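Local coordinates for protein ATP-dependent DNA helicase PIF1 (Candida albicans, PDB 7OTJ) that couples ATP hydrolysis to 5'-3' translocation and the unwinding of duplex DNA, and probably resolves G-quadruplexes to protect nuclear and mitochondrial genomes, at residues 22-27 with 183-188; 144-149 with 507-512; 266-271 with 432-437; 281-286 with 424-429. One frame throughout, in Å; residues are numbered along the deposited sequence.

The four contacts fall into two pairs on opposite sides of the chain's centre. Contacts 1 and 2, with centres 11 Å apart, touch at the nucleotide site of the RecA-like ATPase domain: both reach the tetrafluoroaluminate, their segments alternate along the chain, and helix 503-511, the last of the chain, packs back on the parallel sheet. Contacts 3 and 4, with centres 13 Å apart, belong to the 2B region and share its antiparallel sheet through the neighbouring strands 424-429 and 435-446. Contact 1 closes before they open; contact 4 is nested within contact 3, and both within contact 2. Centres of contacts in different pairs lie 36 to 44 Å apart, well separating 2B from the ATPase centre.

Contact 1 (22-27 with 183-188); sequences FYTGSA and TITLKE. With ALF (tetrafluoroaluminate ion), chain F.
T183 and F22 form the first of a run of parallel bridges, their side chains projecting together from one face, with T183 CG2 3.8 Å from F22 CD2. I184 follows on the other face beside Y23, CB to CB 4.2 Å. Its backbone bonds both ways: I184 N donates to F22 O (3.2 Å) and I184 O accepts from T24 N (2.7 Å). T185 again shares a face with T24, and OG1 of T185 sits 3.5 Å from T24 CG2. T24 OG1, anti to the backbone N (chi1 -163°), is bonded to G143 O and to Y509 OH, which links this contact to the C-terminal helix. L186 N then closes the bonded run on T24 O at 2.8 Å, while L186 CD1 approaches Y23 CD1 at 4.5 Å. Beyond T24 the first segment enters the Walker A P-loop: G25 has a phi of 153°, which suits glycine, S26 lines the ADP pocket and A27 the tetrafluoroaluminate pocket. The segment axes run 26° apart, as expected for twisted parallel strands. Strand 182-186 is the outermost strand beside 21-25, whose other neighbour is 138-143; helix 31-45 packs on Y23, and helix 6-16 covers I184 and L186.

Contact 2 (144-149 with 507-512); sequences DFYQLP and EFYKNL. With ALF (tetrafluoroaluminate ion), chain F.
Helicase motif III, the GDxxQLPP signature that follows a core strand of the first RecA-like domain, meets the C-terminal helix here. D144 to Q147 form a type I turn, and D144 OD1 accepts from Y146 N at 3.2 Å, an Asx turn in which the donor stands above the carboxylate plane. The turn presents F145 N to Y509 OH (3.0 Å, 156° at the hydrogen), and the same hydroxyl bonds T24 OG1. Y146 and Y509 pass one another pointing opposite ways; their ring planes are 21° apart with centroids at 4.9 Å, too offset for much overlap, and Y509 CD2 lies over one face of Y146, 3.4 Å from its CE2. F145 directs its edge at the face of F508, a T-shaped pair with planes at 71° and centroids 5.4 Å apart. On the catalytic side Q147 NE2 donates to fluorine F3 of the tetrafluoroaluminate at 3.0 Å and to the anti lone pair of D144 OD2 at 3.3 Å, so D144, itself salt-bridged to R206, steadies the amide as a second-shell residue. The turn follows strand 138-143, with helix 475-481 against D144, Q147 and L148 and helix 503-511 packing on F145 and Y146 through V505.

Contact 3 (266-271 with 432-437); sequences TGILPE and DGTVLV
G267 and V437 make an antiparallel, non-hydrogen-bonded bridge, with CA atoms 4.0 Å apart, at the end of the pairing between strands 259-267 and 435-446, where one strand stops and the other turns a corner at L436: the touching parts run 108° apart. G267 occupies backbone angles (phi 165°) that suit glycine. Past the bridge, L436 O takes one regular bond, from I268 N at 2.9 Å, and one weak bond, from L269 N at 3.5 Å. Apolar branches then close around L436. In I268, CG1 stands in the crowded position between the backbone N and the carbonyl carbon (chi1 62°), and beyond it CD1 reaches L436 CD2 at 4.0 Å and T434 CG2 at 3.9 Å. L269 brings two atoms into play: CG lies 3.8 Å from L436 CB, while CD1 meets V437 CG2 at 3.6 Å, the side chains of L269 and V437 crossing at about a right angle. Helix 273-279 packs on V437 as well. L436 and V437 both face T428 of strand 424-429, which defines a classic beta bulge; the bulge coincides with the corner at L436, consistent with the curled antiparallel sheet of the SH3-like 2B domain.

Contact 4 (281-286 with 424-429); sequences FLAPQV and EQWTTE
W426 and F281 supply the two flat groups, used in different ways. Over one face of the W426 indole stands the methyl of A283, whose CB lies 3.5 Å from the centroid of the six-membered ring and only 11° off its normal, a CH-pi contact; CZ3 and CE3 of the indole are the atoms nearest to it. K299 adds a cation-pi interaction with the same indole. The F281 ring is engaged at its edge instead: T428 OG1, anti to its carbonyl carbon (chi1 -70°), is the branch that meets this edge, near the ring plane and 3.4 Å from F281 CZ. Further round the ring, F281 CE2 approaches W426 CB at 3.9 Å and W426 O at 3.6 Å, as the F281 and W426 side chains run antiparallel beside each other. The contact thus rests on one CH-pi contact and van der Waals packing, and the segments exchange no hydrogen bonds. R439 of strand 435-446 ties both partners in, its side chain bonding A283 O and its backbone pairing with W426. The nearest atom of the contact is about 5 Å from the bound nucleic acid. A connecting loop between helix 273-279 and strand 286-289 is laid against a strand of the antiparallel sheet, consistent with the SH3-like 2B domain of Pif1 helicases.

Contact 1 (22-27 with 183-188)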
loop_
_atom_site.group_PDB
_atom_site.type_symbol
_atom_site.label_atom_id
_atom_site.label_comp_id
_atom_site.label_asym_id
_atom_site.label_seq_id
_atom_site.Cartn_x
_atom_site.Cartn_y
_atom_site.Cartn_z
ATOM N N PHE A 22 -9.238 5.132 17.142
ATOM C CA PHE A 22 -8.962 4.028 16.238
ATOM C C PHE A 22 -10.287 3.370 15.896
ATOM O O PHE A 22 -11.067 3.040 16.795
ATOM C CB PHE A 22 -7.998 3.038 16.895
ATOM C CG PHE A 22 -7.993 1.662 16.277
ATOM C CD1 PHE A 22 -7.587 1.463 14.966
ATOM C CD2 PHE A 22 -8.348 0.557 17.033
ATOM C CE1 PHE A 22 -7.562 0.195 14.420
ATOM C CE2 PHE A 22 -8.323 -0.709 16.496
ATOM C CZ PHE A 22 -7.927 -0.895 15.190
ATOM N N TYR A 23 -10.573 3.214 14.612
ATOM C CA TYR A 23 -11.777 2.505 14.218
ATOM C C TYR A 23 -11.397 1.307 13.358
ATOM O O TYR A 23 -10.480 1.380 12.530
ATOM C CB TYR A 23 -12.791 3.423 13.527
ATOM C CG TYR A 23 -12.463 3.907 12.139
ATOM C CD1 TYR A 23 -12.949 3.240 11.021
ATOM C CD2 TYR A 23 -11.720 5.064 11.942
ATOM C CE1 TYR A 23 -12.680 3.697 9.744
ATOM C CE2 TYR A 23 -11.445 5.527 10.664
ATOM C CZ TYR A 23 -11.929 4.839 9.571
ATOM O OH TYR A 23 -11.663 5.291 8.296
ATOM N N THR A 24 -12.062 0.185 13.625
ATOM C CA THR A 24 -11.669 -1.092 13.053
ATOM C C THR A 24 -12.861 -1.854 12.482
ATOM O O THR A 24 -13.991 -1.349 12.467
ATOM C CB THR A 24 -10.953 -1.924 14.120
ATOM O OG1 THR A 24 -10.221 -2.987 13.499
ATOM C CG2 THR A 24 -11.945 -2.487 15.129
ATOM N N GLY A 25 -12.615 -3.069 12.025
ATOM C CA GLY A 25 -13.629 -3.902 11.409
ATOM C C GLY A 25 -12.986 -4.862 10.439
ATOM O O GLY A 25 -11.857 -4.670 9.990
ATOM N N SER A 26 -13.743 -5.898 10.074
ATOM C CA SER A 26 -13.212 -6.954 9.220
ATOM C C SER A 26 -12.849 -6.397 7.843
ATOM O O SER A 26 -13.135 -5.248 7.510
ATOM C CB SER A 26 -14.231 -8.088 9.043
ATOM O OG SER A 26 -14.522 -8.771 10.252
ATOM N N ALA A 27 -12.190 -7.235 7.046
ATOM C CA ALA A 27 -11.824 -6.851 5.690
ATOM C C ALA A 27 -13.054 -6.449 4.886
ATOM O O ALA A 27 -14.075 -7.142 4.900
ATOM C CB ALA A 27 -11.103 -8.007 5.002
ATOM N N THR A 183 -12.433 3.434 20.551
ATOM C CA THR A 183 -12.367 2.417 19.513
ATOM C C THR A 183 -13.777 2.130 19.025
ATOM O O THR A 183 -14.668 1.837 19.828
ATOM C CB THR A 183 -11.693 1.143 20.024
ATOM O OG1 THR A 183 -10.357 1.452 20.445
ATOM C CG2 THR A 183 -11.635 0.078 18.920
ATOM N N ILE A 184 -13.974 2.209 17.712
ATOM C CA ILE A 184 -15.267 1.962 17.088
ATOM C C ILE A 184 -15.091 0.842 16.076
ATOM O O ILE A 184 -14.085 0.794 15.360
ATOM C CB ILE A 184 -15.832 3.228 16.409
ATOM C CG1 ILE A 184 -15.844 4.404 17.387
ATOM C CG2 ILE A 184 -17.232 2.968 15.884
ATOM C CD1 ILE A 184 -16.208 5.727 16.749
ATOM N N THR A 185 -16.059 -0.068 16.033
ATOM C CA THR A 185 -16.000 -1.249 15.182
ATOM C C THR A 185 -17.104 -1.179 14.137
ATOM O O THR A 185 -18.290 -1.131 14.484
ATOM C CB THR A 185 -16.124 -2.528 16.014
ATOM O OG1 THR A 185 -15.001 -2.620 16.903
ATOM C CG2 THR A 185 -16.170 -3.767 15.103
ATOM N N LEU A 186 -16.710 -1.127 12.867
ATOM C CA LEU A 186 -17.640 -1.331 11.765
ATOM C C LEU A 186 -17.938 -2.820 11.610
ATOM O O LEU A 186 -17.031 -3.656 11.661
ATOM C CB LEU A 186 -17.055 -0.776 10.467
ATOM C CG LEU A 186 -16.875 0.732 10.335
ATOM C CD1 LEU A 186 -16.304 1.072 8.967
ATOM C CD2 LEU A 186 -18.199 1.436 10.548
ATOM N N LYS A 187 -19.211 -3.156 11.387
ATOM C CA LYS A 187 -19.626 -4.554 11.387
ATOM C C LYS A 187 -20.157 -5.066 10.056
ATOM O O LYS A 187 -20.149 -6.283 9.847
ATOM C CB LYS A 187 -20.696 -4.801 12.463
ATOM C CG LYS A 187 -20.147 -4.887 13.885
ATOM C CD LYS A 187 -21.006 -4.083 14.855
ATOM C CE LYS A 187 -22.459 -4.542 14.836
ATOM N NZ LYS A 187 -23.299 -3.790 15.812
ATOM N N GLU A 188 -20.601 -4.197 9.150
ATOM C CA GLU A 188 -21.223 -4.630 7.903
ATOM C C GLU A 188 -20.168 -4.774 6.808
ATOM O O GLU A 188 -19.514 -3.793 6.434
ATOM C CB GLU A 188 -22.306 -3.639 7.480
ATOM C CG GLU A 188 -22.964 -3.958 6.151
ATOM C CD GLU A 188 -23.940 -2.880 5.713
ATOM O OE1 GLU A 188 -24.763 -3.155 4.814
ATOM O OE2 GLU A 188 -23.885 -1.759 6.266
HETATM AL AL ALF F . -9.290 -3.883 3.900
HETATM F F1 ALF F . -8.436 -2.350 4.207
HETATM F F2 ALF F . -10.148 -5.416 3.576
HETATM F F3 ALF F . -9.673 -3.963 5.642
HETATM F F4 ALF F . -8.984 -3.774 2.143
HETATM O O HOH W 1 -7.063 -4.718 4.362
#

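Contact 2 (144-149 with 507-512)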
loop_
_atom_site.group_PDB
_atom_site.type_symbol
_atom_site.label_atom_id
_atom_site.label_comp_id
_atom_site.label_asym_id
_atom_site.label_seq_id
_atom_site.Cartn_x
_atom_site.Cartn_y
_atom_site.Cartn_z
ATOM N N ASP A 144 -7.131 -3.206 10.783
ATOM C CA ASP A 144 -7.640 -4.480 11.280
ATOM C C ASP A 144 -6.438 -5.293 11.734
ATOM O O ASP A 144 -5.617 -5.689 10.902
ATOM C CB ASP A 144 -8.436 -5.206 10.194
ATOM C CG ASP A 144 -9.005 -6.543 10.664
ATOM O OD1 ASP A 144 -9.004 -6.811 11.888
ATOM O OD2 ASP A 144 -9.456 -7.334 9.799
ATOM N N PHE A 145 -6.308 -5.511 13.045
ATOM C CA PHE A 145 -5.132 -6.218 13.540
ATOM C C PHE A 145 -5.175 -7.724 13.274
ATOM O O PHE A 145 -4.159 -8.394 13.488
ATOM C CB PHE A 145 -4.930 -5.941 15.034
ATOM C CG PHE A 145 -4.447 -4.540 15.331
ATOM C CD1 PHE A 145 -3.140 -4.163 15.049
ATOM C CD2 PHE A 145 -5.296 -3.600 15.896
ATOM C CE1 PHE A 145 -2.693 -2.877 15.320
ATOM C CE2 PHE A 145 -4.854 -2.314 16.170
ATOM C CZ PHE A 145 -3.554 -1.951 15.882
ATOM N N TYR A 146 -6.304 -8.273 12.807
ATOM C CA TYR A 146 -6.312 -9.652 12.320
ATOM C C TYR A 146 -5.653 -9.778 10.954
ATOM O O TYR A 146 -5.467 -10.899 10.468
ATOM C CB TYR A 146 -7.744 -10.206 12.251
ATOM C CG TYR A 146 -8.267 -10.726 13.572
ATOM C CD1 TYR A 146 -7.528 -11.625 14.323
ATOM C CD2 TYR A 146 -9.492 -10.302 14.076
ATOM C CE1 TYR A 146 -7.993 -12.102 15.535
ATOM C CE2 TYR A 146 -9.965 -10.769 15.290
ATOM C CZ TYR A 146 -9.209 -11.669 16.016
ATOM O OH TYR A 146 -9.663 -12.143 17.226
ATOM N N GLN A 147 -5.304 -8.658 10.335
ATOM C CA GLN A 147 -4.597 -8.613 9.068
ATOM C C GLN A 147 -3.094 -8.579 9.357
ATOM O O GLN A 147 -2.656 -8.889 10.468
ATOM C CB GLN A 147 -5.129 -7.453 8.226
ATOM C CG GLN A 147 -6.633 -7.617 7.909
ATOM C CD GLN A 147 -7.138 -6.708 6.799
ATOM O OE1 GLN A 147 -6.371 -6.250 5.957
ATOM N NE2 GLN A 147 -8.440 -6.452 6.794
ATOM N N LEU A 148 -2.282 -8.318 8.341
ATOM C CA LEU A 148 -0.849 -8.573 8.452
ATOM C C LEU A 148 -0.220 -7.782 9.601
ATOM O O LEU A 148 -0.513 -6.591 9.762
ATOM C CB LEU A 148 -0.163 -8.253 7.126
ATOM C CG LEU A 148 -0.426 -9.367 6.102
ATOM C CD1 LEU A 148 -0.132 -8.943 4.669
ATOM C CD2 LEU A 148 0.384 -10.602 6.474
ATOM N N PRO A 149 0.621 -8.409 10.422
ATOM C CA PRO A 149 1.300 -7.696 11.508
ATOM C C PRO A 149 2.456 -6.875 10.970
ATOM O O PRO A 149 2.768 -6.954 9.773
ATOM C CB PRO A 149 1.797 -8.840 12.403
ATOM C CG PRO A 149 2.078 -9.937 11.437
ATOM C CD PRO A 149 0.974 -9.838 10.411
ATOM N N GLU A 507 -6.404 -11.542 22.019
ATOM C CA GLU A 507 -6.700 -10.970 23.334
ATOM C C GLU A 507 -7.070 -9.493 23.240
ATOM O O GLU A 507 -7.869 -9.006 24.049
ATOM C CB GLU A 507 -5.522 -11.173 24.291
ATOM C CG GLU A 507 -4.279 -10.366 23.959
ATOM C CD GLU A 507 -3.154 -10.604 24.948
ATOM O OE1 GLU A 507 -3.283 -11.521 25.786
ATOM O OE2 GLU A 507 -2.141 -9.874 24.887
ATOM N N PHE A 508 -6.487 -8.767 22.282
ATOM C CA PHE A 508 -6.870 -7.377 22.051
ATOM C C PHE A 508 -8.362 -7.261 21.763
ATOM O O PHE A 508 -9.075 -6.510 22.437
ATOM C CB PHE A 508 -6.045 -6.792 20.901
ATOM C CG PHE A 508 -6.488 -5.419 20.458
ATOM C CD1 PHE A 508 -6.072 -4.284 21.138
ATOM C CD2 PHE A 508 -7.301 -5.261 19.340
ATOM C CE1 PHE A 508 -6.471 -3.023 20.724
ATOM C CE2 PHE A 508 -7.706 -3.997 18.927
ATOM C CZ PHE A 508 -7.285 -2.878 19.623
ATOM N N TYR A 509 -8.857 -8.011 20.771
ATOM C CA TYR A 509 -10.256 -7.863 20.383
ATOM C C TYR A 509 -11.215 -8.456 21.405
ATOM O O TYR A 509 -12.368 -8.016 21.474
ATOM C CB TYR A 509 -10.507 -8.496 19.009
ATOM C CG TYR A 509 -10.043 -7.639 17.851
ATOM C CD1 TYR A 509 -10.665 -6.430 17.566
ATOM C CD2 TYR A 509 -8.980 -8.034 17.046
ATOM C CE1 TYR A 509 -10.238 -5.635 16.514
ATOM C CE2 TYR A 509 -8.548 -7.244 15.992
ATOM C CZ TYR A 509 -9.182 -6.043 15.733
ATOM O OH TYR A 509 -8.762 -5.245 14.689
ATOM N N LYS A 510 -10.767 -9.407 22.226
ATOM C CA LYS A 510 -11.652 -9.921 23.264
ATOM C C LYS A 510 -11.768 -8.944 24.430
ATOM O O LYS A 510 -12.806 -8.909 25.101
ATOM C CB LYS A 510 -11.186 -11.302 23.742
ATOM C CG LYS A 510 -10.001 -11.296 24.692
ATOM C CD LYS A 510 -9.722 -12.688 25.262
ATOM C CE LYS A 510 -8.457 -12.706 26.114
ATOM N NZ LYS A 510 -8.496 -11.712 27.228
ATOM N N ASN A 511 -10.729 -8.141 24.682
ATOM C CA ASN A 511 -10.820 -7.099 25.699
ATOM C C ASN A 511 -11.765 -5.973 25.306
ATOM O O ASN A 511 -12.172 -5.194 26.173
ATOM C CB ASN A 511 -9.438 -6.520 25.996
ATOM C CG ASN A 511 -8.756 -7.225 27.140
ATOM O OD1 ASN A 511 -9.010 -6.927 28.305
ATOM N ND2 ASN A 511 -7.897 -8.182 26.817
ATOM N N LEU A 512 -12.112 -5.863 24.024
ATOM C CA LEU A 512 -13.055 -4.850 23.551
ATOM C C LEU A 512 -14.484 -5.275 23.896
ATOM O O LEU A 512 -15.300 -5.622 23.039
ATOM C CB LEU A 512 -12.886 -4.620 22.057
ATOM C CG LEU A 512 -11.998 -3.451 21.631
ATOM C CD1 LEU A 512 -10.632 -3.514 22.299
ATOM C CD2 LEU A 512 -11.863 -3.446 20.118
HETATM AL AL ALF F . -9.290 -3.883 3.900
HETATM F F1 ALF F . -8.436 -2.350 4.207
HETATM F F2 ALF F . -10.148 -5.416 3.576
HETATM F F3 ALF F . -9.673 -3.963 5.642
HETATM F F4 ALF F . -8.984 -3.774 2.143
HETATM O O HOH W 1 -7.063 -4.718 4.362
#

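Contact 3 (266-271 with 432-437)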
loop_
_atom_site.group_PDB
_atom_site.type_symbol
_atom_site.label_atom_id
_atom_site.label_comp_id
_atom_site.label_asym_id
_atom_site.label_seq_id
_atom_site.Cartn_x
_atom_site.Cartn_y
_atom_site.Cartn_z
ATOM N N THR A 266 23.121 6.533 -11.629
ATOM C CA THR A 266 24.256 7.380 -11.293
ATOM C C THR A 266 24.187 7.750 -9.816
ATOM O O THR A 266 23.179 7.523 -9.141
ATOM C CB THR A 266 24.289 8.646 -12.158
ATOM O OG1 THR A 266 23.031 9.327 -12.059
ATOM C CG2 THR A 266 24.543 8.292 -13.601
ATOM N N GLY A 267 25.275 8.328 -9.311
ATOM C CA GLY A 267 25.295 8.795 -7.939
ATOM C C GLY A 267 26.671 9.105 -7.387
ATOM O O GLY A 267 27.677 8.556 -7.850
ATOM N N ILE A 268 26.723 9.987 -6.389
ATOM C CA ILE A 268 27.979 10.398 -5.773
ATOM C C ILE A 268 28.246 9.660 -4.465
ATOM O O ILE A 268 29.208 9.981 -3.762
ATOM C CB ILE A 268 28.015 11.919 -5.556
ATOM C CG1 ILE A 268 26.895 12.351 -4.605
ATOM C CG2 ILE A 268 27.932 12.656 -6.891
ATOM C CD1 ILE A 268 26.837 13.840 -4.371
ATOM N N LEU A 269 27.422 8.680 -4.123
ATOM C CA LEU A 269 27.713 7.868 -2.955
ATOM C C LEU A 269 28.746 6.795 -3.296
ATOM O O LEU A 269 28.786 6.297 -4.422
ATOM C CB LEU A 269 26.451 7.198 -2.429
ATOM C CG LEU A 269 25.381 8.012 -1.712
ATOM C CD1 LEU A 269 24.326 7.037 -1.197
ATOM C CD2 LEU A 269 25.961 8.876 -0.579
ATOM N N PRO A 270 29.596 6.431 -2.341
ATOM C CA PRO A 270 30.542 5.333 -2.566
ATOM C C PRO A 270 29.833 3.985 -2.558
ATOM O O PRO A 270 28.654 3.868 -2.224
ATOM C CB PRO A 270 31.518 5.467 -1.396
ATOM C CG PRO A 270 30.703 6.086 -0.307
ATOM C CD PRO A 270 29.723 7.007 -0.990
ATOM N N GLU A 271 30.569 2.954 -2.972
ATOM C CA GLU A 271 30.049 1.602 -2.847
ATOM C C GLU A 271 30.423 1.016 -1.492
ATOM O O GLU A 271 31.418 1.421 -0.879
ATOM C CB GLU A 271 30.599 0.712 -3.968
ATOM C CG GLU A 271 30.176 1.099 -5.383
ATOM C CD GLU A 271 28.720 0.778 -5.700
ATOM O OE1 GLU A 271 28.000 0.262 -4.821
ATOM O OE2 GLU A 271 28.294 1.044 -6.845
ATOM N N ASP A 432 19.401 19.526 1.626
ATOM C CA ASP A 432 19.674 20.745 0.878
ATOM C C ASP A 432 19.360 20.628 -0.606
ATOM O O ASP A 432 19.268 21.655 -1.285
ATOM C CB ASP A 432 21.129 21.166 1.063
ATOM C CG ASP A 432 21.352 21.897 2.368
ATOM O OD1 ASP A 432 20.385 22.477 2.911
ATOM O OD2 ASP A 432 22.499 21.893 2.850
ATOM N N GLY A 433 19.216 19.418 -1.133
ATOM C CA GLY A 433 18.872 19.246 -2.534
ATOM C C GLY A 433 19.923 18.545 -3.364
ATOM O O GLY A 433 19.704 18.350 -4.568
ATOM N N THR A 434 21.058 18.160 -2.789
ATOM C CA THR A 434 22.113 17.491 -3.540
ATOM C C THR A 434 21.735 16.026 -3.726
ATOM O O THR A 434 21.602 15.283 -2.748
ATOM C CB THR A 434 23.448 17.618 -2.808
ATOM O OG1 THR A 434 23.802 19.003 -2.691
ATOM C CG2 THR A 434 24.543 16.883 -3.553
ATOM N N VAL A 435 21.562 15.608 -4.978
ATOM C CA VAL A 435 21.138 14.239 -5.247
ATOM C C VAL A 435 22.321 13.311 -5.005
ATOM O O VAL A 435 23.411 13.513 -5.553
ATOM C CB VAL A 435 20.596 14.103 -6.676
ATOM C CG1 VAL A 435 21.448 14.900 -7.641
ATOM C CG2 VAL A 435 20.555 12.646 -7.093
ATOM N N LEU A 436 22.122 12.315 -4.145
ATOM C CA LEU A 436 23.183 11.376 -3.812
ATOM C C LEU A 436 23.151 10.134 -4.692
ATOM O O LEU A 436 24.209 9.594 -5.034
ATOM C CB LEU A 436 23.082 10.977 -2.335
ATOM C CG LEU A 436 23.085 12.124 -1.309
ATOM C CD1 LEU A 436 22.921 11.605 0.109
ATOM C CD2 LEU A 436 24.345 12.971 -1.413
ATOM N N VAL A 437 21.960 9.699 -5.097
ATOM C CA VAL A 437 21.782 8.565 -5.993
ATOM C C VAL A 437 20.651 8.911 -6.952
ATOM O O VAL A 437 19.655 9.521 -6.550
ATOM C CB VAL A 437 21.467 7.266 -5.221
ATOM C CG1 VAL A 437 21.135 6.157 -6.183
ATOM C CG2 VAL A 437 22.637 6.860 -4.352
#

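Contact 4 (281-286 with 424-429)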
loop_
_atom_site.group_PDB
_atom_site.type_symbol
_atom_site.label_atom_id
_atom_site.label_comp_id
_atom_site.label_asym_id
_atom_site.label_seq_id
_atom_site.Cartn_x
_atom_site.Cartn_y
_atom_site.Cartn_z
ATOM N N PHE A 281 14.973 0.778 -4.675
ATOM C CA PHE A 281 14.147 1.640 -5.512
ATOM C C PHE A 281 13.024 0.826 -6.144
ATOM O O PHE A 281 13.255 -0.268 -6.665
ATOM C CB PHE A 281 14.985 2.298 -6.613
ATOM C CG PHE A 281 15.714 3.534 -6.176
ATOM C CD1 PHE A 281 16.024 3.745 -4.840
ATOM C CD2 PHE A 281 16.088 4.495 -7.104
ATOM C CE1 PHE A 281 16.701 4.881 -4.440
ATOM C CE2 PHE A 281 16.765 5.638 -6.706
ATOM C CZ PHE A 281 17.070 5.829 -5.377
ATOM N N LEU A 282 11.805 1.374 -6.111
ATOM C CA LEU A 282 10.667 0.695 -6.725
ATOM C C LEU A 282 10.840 0.588 -8.233
ATOM O O LEU A 282 10.515 -0.447 -8.830
ATOM C CB LEU A 282 9.370 1.429 -6.387
ATOM C CG LEU A 282 8.078 0.857 -6.978
ATOM C CD1 LEU A 282 7.879 -0.594 -6.557
ATOM C CD2 LEU A 282 6.871 1.703 -6.581
ATOM N N ALA A 283 11.335 1.648 -8.866
ATOM C CA ALA A 283 11.621 1.596 -10.291
ATOM C C ALA A 283 12.635 0.490 -10.563
ATOM O O ALA A 283 13.681 0.435 -9.895
ATOM C CB ALA A 283 12.158 2.941 -10.776
ATOM N N PRO A 284 12.384 -0.392 -11.525
ATOM C CA PRO A 284 13.253 -1.556 -11.700
ATOM C C PRO A 284 14.519 -1.228 -12.474
ATOM O O PRO A 284 14.533 -0.392 -13.379
ATOM C CB PRO A 284 12.370 -2.531 -12.488
ATOM C CG PRO A 284 11.481 -1.639 -13.280
ATOM C CD PRO A 284 11.189 -0.459 -12.384
ATOM N N GLN A 285 15.594 -1.924 -12.104
ATOM C CA GLN A 285 16.845 -1.772 -12.835
ATOM C C GLN A 285 16.706 -2.270 -14.271
ATOM O O GLN A 285 17.220 -1.643 -15.207
ATOM C CB GLN A 285 17.973 -2.502 -12.111
ATOM C CG GLN A 285 19.343 -2.178 -12.669
ATOM C CD GLN A 285 20.404 -3.113 -12.149
ATOM O OE1 GLN A 285 20.111 -4.241 -11.753
ATOM N NE2 GLN A 285 21.648 -2.651 -12.140
ATOM N N VAL A 286 16.039 -3.408 -14.464
ATOM C CA VAL A 286 15.746 -3.945 -15.791
ATOM C C VAL A 286 14.232 -4.074 -15.932
ATOM O O VAL A 286 13.595 -4.834 -15.191
ATOM C CB VAL A 286 16.439 -5.296 -16.029
ATOM C CG1 VAL A 286 16.136 -5.819 -17.429
ATOM C CG2 VAL A 286 17.944 -5.166 -15.815
ATOM N N GLU A 424 11.253 8.621 -16.020
ATOM C CA GLU A 424 11.215 9.480 -14.846
ATOM C C GLU A 424 12.475 9.265 -14.023
ATOM O O GLU A 424 13.203 8.288 -14.216
ATOM C CB GLU A 424 9.984 9.196 -13.983
ATOM C CG GLU A 424 8.680 9.608 -14.619
ATOM C CD GLU A 424 8.629 11.092 -14.897
ATOM O OE1 GLU A 424 8.346 11.472 -16.051
ATOM O OE2 GLU A 424 8.891 11.879 -13.962
ATOM N N GLN A 425 12.734 10.191 -13.102
ATOM C CA GLN A 425 13.910 10.126 -12.244
ATOM C C GLN A 425 13.496 9.944 -10.789
ATOM O O GLN A 425 12.632 10.670 -10.287
ATOM C CB GLN A 425 14.774 11.380 -12.392
ATOM C CG GLN A 425 16.051 11.333 -11.557
ATOM C CD GLN A 425 16.786 12.659 -11.505
ATOM O OE1 GLN A 425 16.195 13.722 -11.689
ATOM N NE2 GLN A 425 18.083 12.600 -11.242
ATOM N N TRP A 426 14.116 8.974 -10.123
ATOM C CA TRP A 426 14.013 8.788 -8.682
ATOM C C TRP A 426 15.361 9.121 -8.062
ATOM O O TRP A 426 16.402 8.670 -8.551
ATOM C CB TRP A 426 13.602 7.355 -8.328
ATOM C CG TRP A 426 12.197 6.989 -8.733
ATOM C CD1 TRP A 426 11.091 6.965 -7.934
ATOM C CD2 TRP A 426 11.756 6.586 -10.036
ATOM N NE1 TRP A 426 9.988 6.575 -8.655
ATOM C CE2 TRP A 426 10.369 6.338 -9.950
ATOM C CE3 TRP A 426 12.397 6.416 -11.267
ATOM C CZ2 TRP A 426 9.614 5.927 -11.047
ATOM C CZ3 TRP A 426 11.644 6.008 -12.357
ATOM C CH2 TRP A 426 10.268 5.768 -12.239
ATOM N N THR A 427 15.344 9.911 -6.993
ATOM C CA THR A 427 16.568 10.415 -6.387
ATOM C C THR A 427 16.561 10.136 -4.895
ATOM O O THR A 427 15.528 10.280 -4.234
ATOM C CB THR A 427 16.736 11.920 -6.616
ATOM O OG1 THR A 427 15.623 12.616 -6.040
ATOM C CG2 THR A 427 16.824 12.240 -8.100
ATOM N N THR A 428 17.694 9.662 -4.392
ATOM C CA THR A 428 18.032 9.796 -2.986
ATOM C C THR A 428 18.786 11.111 -2.813
ATOM O O THR A 428 19.764 11.367 -3.523
ATOM C CB THR A 428 18.873 8.606 -2.523
ATOM O OG1 THR A 428 18.053 7.431 -2.490
ATOM C CG2 THR A 428 19.443 8.851 -1.150
ATOM N N GLU A 429 18.347 11.939 -1.872
ATOM C CA GLU A 429 18.886 13.286 -1.763
ATOM C C GLU A 429 19.284 13.583 -0.327
ATOM O O GLU A 429 19.036 12.802 0.594
ATOM C CB GLU A 429 17.880 14.339 -2.255
ATOM C CG GLU A 429 17.662 14.352 -3.763
ATOM C CD GLU A 429 16.702 15.443 -4.206
ATOM O OE1 GLU A 429 16.043 15.268 -5.254
ATOM O OE2 GLU A 429 16.606 16.474 -3.506
#